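Local coordinates for Non-structural protein 9 (PDB 5C94), which probably binds single-stranded RNA as a homodimer, as part of the coronavirus replication machinery, at residues 95-99 with 100-104; 22-25 with 26-29. All blocks are in the same frame, centred on the assembly; numbering follows the deposited sequence. Where two conformers were deposited one is given.

Interaction 1. Residues 95-99 with 100-104; sequences KNTRS and IVRGM. With GOL (glycerol), chain D.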
# COMPACT_ATOMS: atom_id res chain seq x y z
N LYS A 95 -9.76 -11.99 -5.99
CA LYS A 95 -9.59 -12.10 -7.43
C LYS A 95 -9.83 -10.76 -8.10
O LYS A 95 -10.86 -10.13 -7.85
CB LYS A 95 -10.55 -13.14 -8.01
CG LYS A 95 -9.91 -14.17 -8.93
CD LYS A 95 -9.16 -15.21 -8.10
CE LYS A 95 -8.74 -16.43 -8.92
NZ LYS A 95 -7.88 -17.36 -8.13
N ASN A 96 -8.84 -10.33 -8.89
CA ASN A 96 -8.94 -9.12 -9.72
C ASN A 96 -8.86 -7.80 -8.98
O ASN A 96 -9.31 -6.77 -9.48
CB ASN A 96 -10.22 -9.12 -10.55
CG ASN A 96 -10.35 -10.36 -11.41
OD1 ASN A 96 -11.41 -10.99 -11.46
ND2 ASN A 96 -9.25 -10.74 -12.07
N THR A 97 -8.31 -7.82 -7.77
CA THR A 97 -8.13 -6.60 -7.02
C THR A 97 -7.13 -5.73 -7.79
O THR A 97 -6.18 -6.24 -8.36
CB THR A 97 -7.66 -6.89 -5.59
OG1 THR A 97 -8.72 -7.52 -4.87
CG2 THR A 97 -7.27 -5.60 -4.87
N ARG A 98 -7.38 -4.42 -7.83
CA ARG A 98 -6.46 -3.49 -8.48
C ARG A 98 -5.09 -3.51 -7.79
O ARG A 98 -5.00 -3.71 -6.57
CB ARG A 98 -7.03 -2.07 -8.45
CG ARG A 98 -8.23 -1.86 -9.36
CD ARG A 98 -8.28 -0.41 -9.85
NE ARG A 98 -8.75 0.53 -8.83
CZ ARG A 98 -8.27 1.76 -8.65
NH1 ARG A 98 -7.28 2.23 -9.40
NH2 ARG A 98 -8.78 2.53 -7.70
N SER A 99 -4.04 -3.29 -8.57
CA SER A 99 -2.67 -3.36 -8.06
C SER A 99 -2.40 -2.35 -6.95
O SER A 99 -1.71 -2.65 -5.97
CB SER A 99 -1.68 -3.13 -9.20
OG SER A 99 -1.70 -4.20 -10.12
N ILE A 100 -2.95 -1.15 -7.10
CA ILE A 100 -2.73 -0.10 -6.13
C ILE A 100 -3.44 -0.49 -4.83
O ILE A 100 -2.94 -0.22 -3.73
CB ILE A 100 -3.20 1.28 -6.66
CG1 ILE A 100 -2.76 2.40 -5.74
CG2 ILE A 100 -4.71 1.33 -6.88
CD1 ILE A 100 -3.02 3.80 -6.31
N VAL A 101 -4.58 -1.17 -4.94
CA VAL A 101 -5.32 -1.57 -3.77
C VAL A 101 -4.62 -2.73 -3.06
O VAL A 101 -4.59 -2.78 -1.82
CB VAL A 101 -6.78 -1.94 -4.12
CG1 VAL A 101 -7.50 -2.48 -2.92
CG2 VAL A 101 -7.52 -0.71 -4.65
N ARG A 102 -4.03 -3.64 -3.84
CA ARG A 102 -3.20 -4.69 -3.25
C ARG A 102 -2.04 -4.10 -2.46
O ARG A 102 -1.72 -4.54 -1.36
CB ARG A 102 -2.63 -5.63 -4.32
CG ARG A 102 -3.68 -6.44 -5.06
CD ARG A 102 -3.07 -7.32 -6.14
NE ARG A 102 -4.11 -7.88 -6.99
CZ ARG A 102 -4.49 -9.15 -6.97
NH1 ARG A 102 -3.90 -10.02 -6.16
NH2 ARG A 102 -5.46 -9.57 -7.78
N GLY A 103 -1.39 -3.09 -3.04
CA GLY A 103 -0.27 -2.43 -2.39
C GLY A 103 -0.70 -1.76 -1.10
O GLY A 103 0.04 -1.80 -0.11
N MET A 104 -1.88 -1.17 -1.10
CA MET A 104 -2.37 -0.49 0.08
C MET A 104 -2.47 -1.42 1.28
O MET A 104 -2.10 -1.05 2.39
CB MET A 104 -3.71 0.17 -0.19
CG MET A 104 -3.57 1.41 -1.03
SD MET A 104 -5.08 2.36 -0.95
CE MET A 104 -5.45 2.23 0.79
C1 GOL D . -4.41 1.98 -10.44
O1 GOL D . -3.41 2.98 -10.60
C2 GOL D . -3.95 0.58 -10.86
O2 GOL D . -4.00 -0.32 -9.77
C3 GOL D . -4.81 0.05 -12.01
O3 GOL D . -6.15 0.46 -11.85

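Interaction 2. Residues 22-25 with 26-29; sequences GVDQ and AHCS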
# COMPACT_ATOMS: atom_id res chain seq x y z
N GLY A 22 -13.69 -20.10 3.29
CA GLY A 22 -13.76 -21.55 3.23
C GLY A 22 -12.97 -22.11 2.07
O GLY A 22 -12.41 -21.35 1.26
N VAL A 23 -12.89 -23.44 1.98
CA VAL A 23 -12.19 -24.02 0.85
C VAL A 23 -13.07 -24.03 -0.41
O VAL A 23 -12.58 -24.21 -1.52
CB VAL A 23 -11.68 -25.44 1.17
CG1 VAL A 23 -11.00 -25.46 2.52
CG2 VAL A 23 -12.83 -26.42 1.14
N ASP A 24 -14.38 -23.82 -0.23
CA ASP A 24 -15.28 -23.53 -1.35
C ASP A 24 -16.46 -22.70 -0.85
O ASP A 24 -16.66 -22.56 0.36
CB ASP A 24 -15.77 -24.82 -2.02
CG ASP A 24 -16.50 -25.75 -1.07
OD1 ASP A 24 -17.51 -25.34 -0.46
OD2 ASP A 24 -16.06 -26.91 -0.94
N GLN A 25 -17.27 -22.19 -1.78
CA GLN A 25 -18.34 -21.27 -1.43
C GLN A 25 -19.44 -21.89 -0.55
O GLN A 25 -20.11 -21.20 0.23
CB GLN A 25 -18.95 -20.69 -2.70
CG GLN A 25 -20.39 -20.26 -2.55
CD GLN A 25 -20.91 -19.58 -3.78
OE1 GLN A 25 -20.14 -19.25 -4.68
NE2 GLN A 25 -22.21 -19.36 -3.81
N ALA A 26 -19.66 -23.18 -0.69
CA ALA A 26 -20.64 -23.86 0.10
C ALA A 26 -20.20 -24.07 1.54
O ALA A 26 -20.97 -24.39 2.38
CB ALA A 26 -21.02 -25.16 -0.54
N HIS A 27 -18.94 -23.83 1.82
CA HIS A 27 -18.39 -24.10 3.13
C HIS A 27 -17.51 -22.96 3.64
O HIS A 27 -16.35 -23.15 3.84
CB HIS A 27 -17.65 -25.46 3.13
CG HIS A 27 -18.49 -26.61 2.68
ND1 HIS A 27 -18.58 -26.99 1.37
CD2 HIS A 27 -19.32 -27.42 3.35
CE1 HIS A 27 -19.41 -27.99 1.25
NE2 HIS A 27 -19.86 -28.28 2.44
N CYS A 28 -18.07 -21.78 3.85
CA CYS A 28 -17.31 -20.63 4.34
C CYS A 28 -17.54 -20.59 5.84
O CYS A 28 -18.34 -19.80 6.34
CB CYS A 28 -17.76 -19.31 3.73
SG CYS A 28 -17.22 -19.11 2.04
N SER A 29 -16.84 -21.45 6.56
CA SER A 29 -17.06 -21.61 7.98
C SER A 29 -15.88 -21.14 8.81
O SER A 29 -15.87 -21.31 10.03
CB SER A 29 -17.36 -23.08 8.29
OG SER A 29 -16.25 -23.89 7.96

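Interaction 1. Residues 95-99 with 100-104
R102 reaches back from the first turn of helix 99-109 to the loop residue T97. Its CB lies 3.5 Å from S99 O, and CG passes close to R98 O while packing against T97 CG2, 3.7 Å away. With CG anti to its own carbonyl carbon (chi1 -65°) and the chain extended, CD lies 4.0 Å from T97 O and delivers NE to that oxygen. NE donates to T97 O at 3.0 Å; the oxygen lies near the guanidinium plane of R102, while NE stands well out of the carbonyl plane of T97, and NH2 adds a weak second bond. NH1 forms a salt bridge with D73. This is the start of the C-terminal helix of the nsp9 fold, with R98 at the N-cap position: R98 O accepts from R102 N at 2.9 Å and weakly from V101 N, and G103 N bonds to S99 O. I100 and M104 pack on L106 of the second subunit, so the turn belongs to the dimer interface. T97 CG2 meets V101 CG1 at 3.7 Å, the side chains crossing at about a right angle. R98 turns the other way, its NH2 bonded to L9 O; I100 CG2 lies against one face of its guanidinium, offset toward the rim. A glycerol, probably from the crystallisation liquor, accepts from R98 NH1 through O3 and from I100 N through O2.

Interaction 2. Residues 22-25 with 26-29
A type I beta turn, D24 to H27, lies in the loop between strand 12-22 and strand 30-39 and carries a histidine-carboxylate pair between its end residues. H27 N donates to D24 O at 3.0 Å, the backbone bond that closes the turn. Through the side chains, H27 ND1 donates to D24 OD1 at 2.7 Å, with an N-H...O angle of 159°, and the oxygen receives it on its syn lone pair. The acceptor sits at the edge of the imidazole, close to the ring plane, while the carboxylate itself is turned about 70° against the ring; D24 OD2 is a weak second acceptor for H27 ND1 at 3.4 Å. With chi1 of 58° placing CG of D24 between the backbone N and the carbonyl carbon, OD1 is brought to H27 ND1, and A26 CB also comes to 3.5 Å from D24 OD1. The same two residues are thus tied through both main chain and side chain. At the base, G22 has no side chain, and its CA makes a CH...O contact of 3.1 Å with H27 O. C28 SG lies 3.9 Å from D24 O, and C28 and Q25 both rest on V57 of strand 57-61 and Y69 of strand 67-71. The whole forms the loop of a beta hairpin, at the surface of the nsp9 beta-barrel.

Interactions 1 and 2 lie at separate places in the fold, their centres 23 Å apart and their nearest atoms about 11 Å apart. Interaction 1 is partly buried, starts the C-terminal helix, packs on strand 30-39 and meets the second subunit. Interaction 2 is a surface contact on the loop that leads into the same strand, and no other chain of the assembly touches it. The chemistry follows the place. At 95-104 arginines bond to main-chain carbonyls, R102 also pairs with D73, helix bonds begin and aliphatic groups pack against strand 30-39 and the second subunit; at 22-29 one carboxylate and one imidazole do most of the side-chain work, with a glycine at the close backbone approach.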